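Local coordinates for NADH oxidoreductase (Mesorhizobium loti, PDB 3PI7), which probably acts as an NAD(P)H-dependent oxidoreductase, perhaps a quinone reductase, at residues Glu97-Ser102 / Glu127-Ile132. Sequence-based numbering, arbitrary orientation.
Sequences EPYAKS and EAAACI
Tyr99 lays one face of its ring over the methyl of Ala128. This is a CH-pi contact: Ala128 CB sits 3.7 Å from the ring centroid, 15° off the ring normal. The methyl is nearer the root of the ring, with Ala128 CB 3.6 Å from Tyr99 CG. CG is anti to the backbone N (chi1 -167°), which carries the ring away from its helix and across the short 3-10 turn 128-129. The outer half of the ring reaches Ala129, where Tyr99 CE2 lies 3.8 Å from Ala129 CB. A water at the ring edge, in plane, ties the phenol to the next strand. It is 2.5 Å from Tyr99 OH and donates to Cys131 O at 2.7 Å. On the same side of the ring as the Ala128 methyl, Ala100 CB packs against Ala128 CB at 4.3 Å. Both alanines are buried: Ala100 also rests on Val52 of strand 51-56, and Ala128 on Leu103 of the helix. Two backbone bonds hold the turn, Ala130 N to Glu127 O and Cys131 N to Ala128 O (3.1 Å). The contact packs helix 98-103 against the link between strands 123-127 and 131-133, within the GroES-like domain found in medium-chain dehydrogenases/reductases.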
ATOM      1  N   GLU A  97     -34.490 -14.463 -18.976  1.00 17.18           N
ATOM      2  CA  GLU A  97     -34.646 -13.104 -18.445  1.00 15.53           C
ATOM      3  C   GLU A  97     -34.697 -12.100 -19.612  1.00 21.03           C
ATOM      4  O   GLU A  97     -34.020 -12.298 -20.626  1.00 19.42           O
ATOM      5  CB  GLU A  97     -33.541 -12.767 -17.457  1.00 16.64           C
ATOM      6  CG  GLU A  97     -33.701 -13.548 -16.159  1.00 20.96           C
ATOM      7  CD  GLU A  97     -32.631 -13.363 -15.101  1.00 33.94           C
ATOM      8  OE1 GLU A  97     -31.826 -12.410 -15.209  1.00 27.29           O
ATOM      9  OE2 GLU A  97     -32.657 -14.130 -14.113  1.00 31.63           O
ATOM     10  N   PRO A  98     -35.542 -11.057 -19.503  1.00 18.67           N
ATOM     11  CA  PRO A  98     -35.708 -10.117 -20.624  1.00 17.50           C
ATOM     12  C   PRO A  98     -34.419  -9.490 -21.144  1.00 17.82           C
ATOM     13  O   PRO A  98     -34.291  -9.341 -22.354  1.00 18.30           O
ATOM     14  CB  PRO A  98     -36.627  -9.047 -20.046  1.00 19.47           C
ATOM     15  CG  PRO A  98     -37.409  -9.747 -19.003  1.00 23.88           C
ATOM     16  CD  PRO A  98     -36.457 -10.729 -18.384  1.00 19.77           C
ATOM     17  N   TYR A  99     -33.491  -9.104 -20.274  1.00 14.18           N
ATOM     18  CA  TYR A  99     -32.220  -8.525 -20.743  1.00 12.95           C
ATOM     19  C   TYR A  99     -31.543  -9.494 -21.726  1.00 16.79           C
ATOM     20  O   TYR A  99     -31.125  -9.073 -22.807  1.00 14.75           O
ATOM     21  CB  TYR A  99     -31.304  -8.262 -19.530  1.00 14.13           C
ATOM     22  CG  TYR A  99     -30.072  -7.402 -19.729  1.00 15.30           C
ATOM     23  CD1 TYR A  99     -29.728  -6.913 -20.981  1.00 16.21           C
ATOM     24  CD2 TYR A  99     -29.250  -7.075 -18.652  1.00 17.09           C
ATOM     25  CE1 TYR A  99     -28.596  -6.109 -21.159  1.00 17.04           C
ATOM     26  CE2 TYR A  99     -28.111  -6.297 -18.821  1.00 18.21           C
ATOM     27  CZ  TYR A  99     -27.774  -5.834 -20.077  1.00 20.54           C
ATOM     28  OH  TYR A  99     -26.662  -5.042 -20.190  1.00 19.60           O
ATOM     29  N   ALA A 100     -31.447 -10.791 -21.348  1.00 14.81           N
ATOM     30  CA  ALA A 100     -30.805 -11.807 -22.195  1.00 14.76           C
ATOM     31  C   ALA A 100     -31.609 -11.991 -23.485  1.00 16.49           C
ATOM     32  O   ALA A 100     -31.034 -11.945 -24.568  1.00 15.02           O
ATOM     33  CB  ALA A 100     -30.687 -13.125 -21.438  1.00 15.11           C
ATOM     34  N   LYS A 101     -32.947 -12.130 -23.385  1.00 14.86           N
ATOM     35  CA  LYS A 101     -33.784 -12.342 -24.580  1.00 15.16           C
ATOM     36  C   LYS A 101     -33.735 -11.168 -25.558  1.00 17.41           C
ATOM     37  O   LYS A 101     -33.711 -11.400 -26.774  1.00 17.93           O
ATOM     38  CB  LYS A 101     -35.248 -12.634 -24.193  1.00 17.57           C
ATOM     39  CG  LYS A 101     -35.477 -14.018 -23.603  1.00 28.71           C
ATOM     40  CD  LYS A 101     -35.155 -15.144 -24.599  1.00 41.27           C
ATOM     41  CE  LYS A 101     -35.516 -16.512 -24.061  1.00 51.40           C
ATOM     42  NZ  LYS A 101     -34.796 -17.585 -24.792  1.00 50.96           N
ATOM     43  N   SER A 102     -33.653  -9.934 -25.058  1.00 14.43           N
ATOM     44  CA  SER A 102     -33.624  -8.742 -25.902  1.00 13.26           C
ATOM     45  C   SER A 102     -32.330  -8.594 -26.674  1.00 17.33           C
ATOM     46  O   SER A 102     -32.287  -7.870 -27.674  1.00 16.93           O
ATOM     47  CB  SER A 102     -33.856  -7.486 -25.059  1.00 15.39           C
ATOM     48  OG  SER A 102     -35.189  -7.517 -24.576  1.00 17.05           O
ATOM     49  N   GLU A 127     -22.687 -13.114 -19.252  1.00 10.43           N
ATOM     50  CA  GLU A 127     -23.856 -12.446 -18.648  1.00 10.73           C
ATOM     51  C   GLU A 127     -24.364 -11.431 -19.632  1.00 13.50           C
ATOM     52  O   GLU A 127     -23.546 -10.799 -20.317  1.00 13.69           O
ATOM     53  CB  GLU A 127     -23.446 -11.720 -17.340  1.00 12.50           C
ATOM     54  CG  GLU A 127     -23.072 -12.684 -16.238  1.00 12.83           C
ATOM     55  CD  GLU A 127     -24.199 -13.572 -15.746  1.00 21.58           C
ATOM     56  OE1 GLU A 127     -25.374 -13.149 -15.819  1.00 22.62           O
ATOM     57  OE2 GLU A 127     -23.912 -14.735 -15.391  1.00 25.93           O
ATOM     58  N   ALA A 128     -25.698 -11.235 -19.715  1.00 12.14           N
ATOM     59  CA  ALA A 128     -26.239 -10.188 -20.604  1.00 12.60           C
ATOM     60  C   ALA A 128     -25.581  -8.847 -20.267  1.00 15.78           C
ATOM     61  O   ALA A 128     -25.174  -8.077 -21.165  1.00 14.36           O
ATOM     62  CB  ALA A 128     -27.749 -10.104 -20.451  1.00 14.81           C
ATOM     63  N   ALA A 129     -25.390  -8.612 -18.960  1.00 13.71           N
ATOM     64  CA  ALA A 129     -24.790  -7.373 -18.438  1.00 15.62           C
ATOM     65  C   ALA A 129     -23.334  -7.213 -18.819  1.00 18.52           C
ATOM     66  O   ALA A 129     -22.786  -6.123 -18.647  1.00 18.71           O
ATOM     67  CB  ALA A 129     -24.934  -7.338 -16.920  1.00 16.99           C
ATOM     68  N   ALA A 130     -22.685  -8.278 -19.349  1.00 13.20           N
ATOM     69  CA  ALA A 130     -21.267  -8.199 -19.702  1.00 14.02           C
ATOM     70  C   ALA A 130     -21.097  -8.039 -21.219  1.00 16.24           C
ATOM     71  O   ALA A 130     -20.005  -8.242 -21.758  1.00 14.34           O
ATOM     72  CB  ALA A 130     -20.553  -9.438 -19.212  1.00 13.68           C
ATOM     73  N   CYS A 131     -22.202  -7.697 -21.910  1.00 13.96           N
ATOM     74  CA  CYS A 131     -22.203  -7.515 -23.352  1.00 13.50           C
ATOM     75  C   CYS A 131     -22.403  -6.106 -23.716  1.00 17.26           C
ATOM     76  O   CYS A 131     -23.169  -5.404 -23.069  1.00 16.68           O
ATOM     77  CB  CYS A 131     -23.274  -8.380 -23.999  1.00 14.64           C
ATOM     78  SG  CYS A 131     -22.995 -10.143 -23.775  1.00 17.42           S
ATOM     79  N   ILE A 132     -21.753  -5.690 -24.794  1.00 13.70           N
ATOM     80  CA  ILE A 132     -21.948  -4.335 -25.295  1.00 15.19           C
ATOM     81  C   ILE A 132     -22.445  -4.456 -26.711  1.00 17.61           C
ATOM     82  O   ILE A 132     -21.649  -4.814 -27.585  1.00 17.00           O
ATOM     83  CB  ILE A 132     -20.650  -3.476 -25.228  1.00 18.21           C
ATOM     84  CG1 ILE A 132     -20.088  -3.346 -23.800  1.00 19.31           C
ATOM     85  CG2 ILE A 132     -20.844  -2.124 -25.926  1.00 19.05           C
ATOM     86  CD1 ILE A 132     -18.688  -2.694 -23.745  1.00 21.75           C
TER
HETATM   87  O   HOH W   1     -25.755  -4.694 -22.516  1.00 26.36           O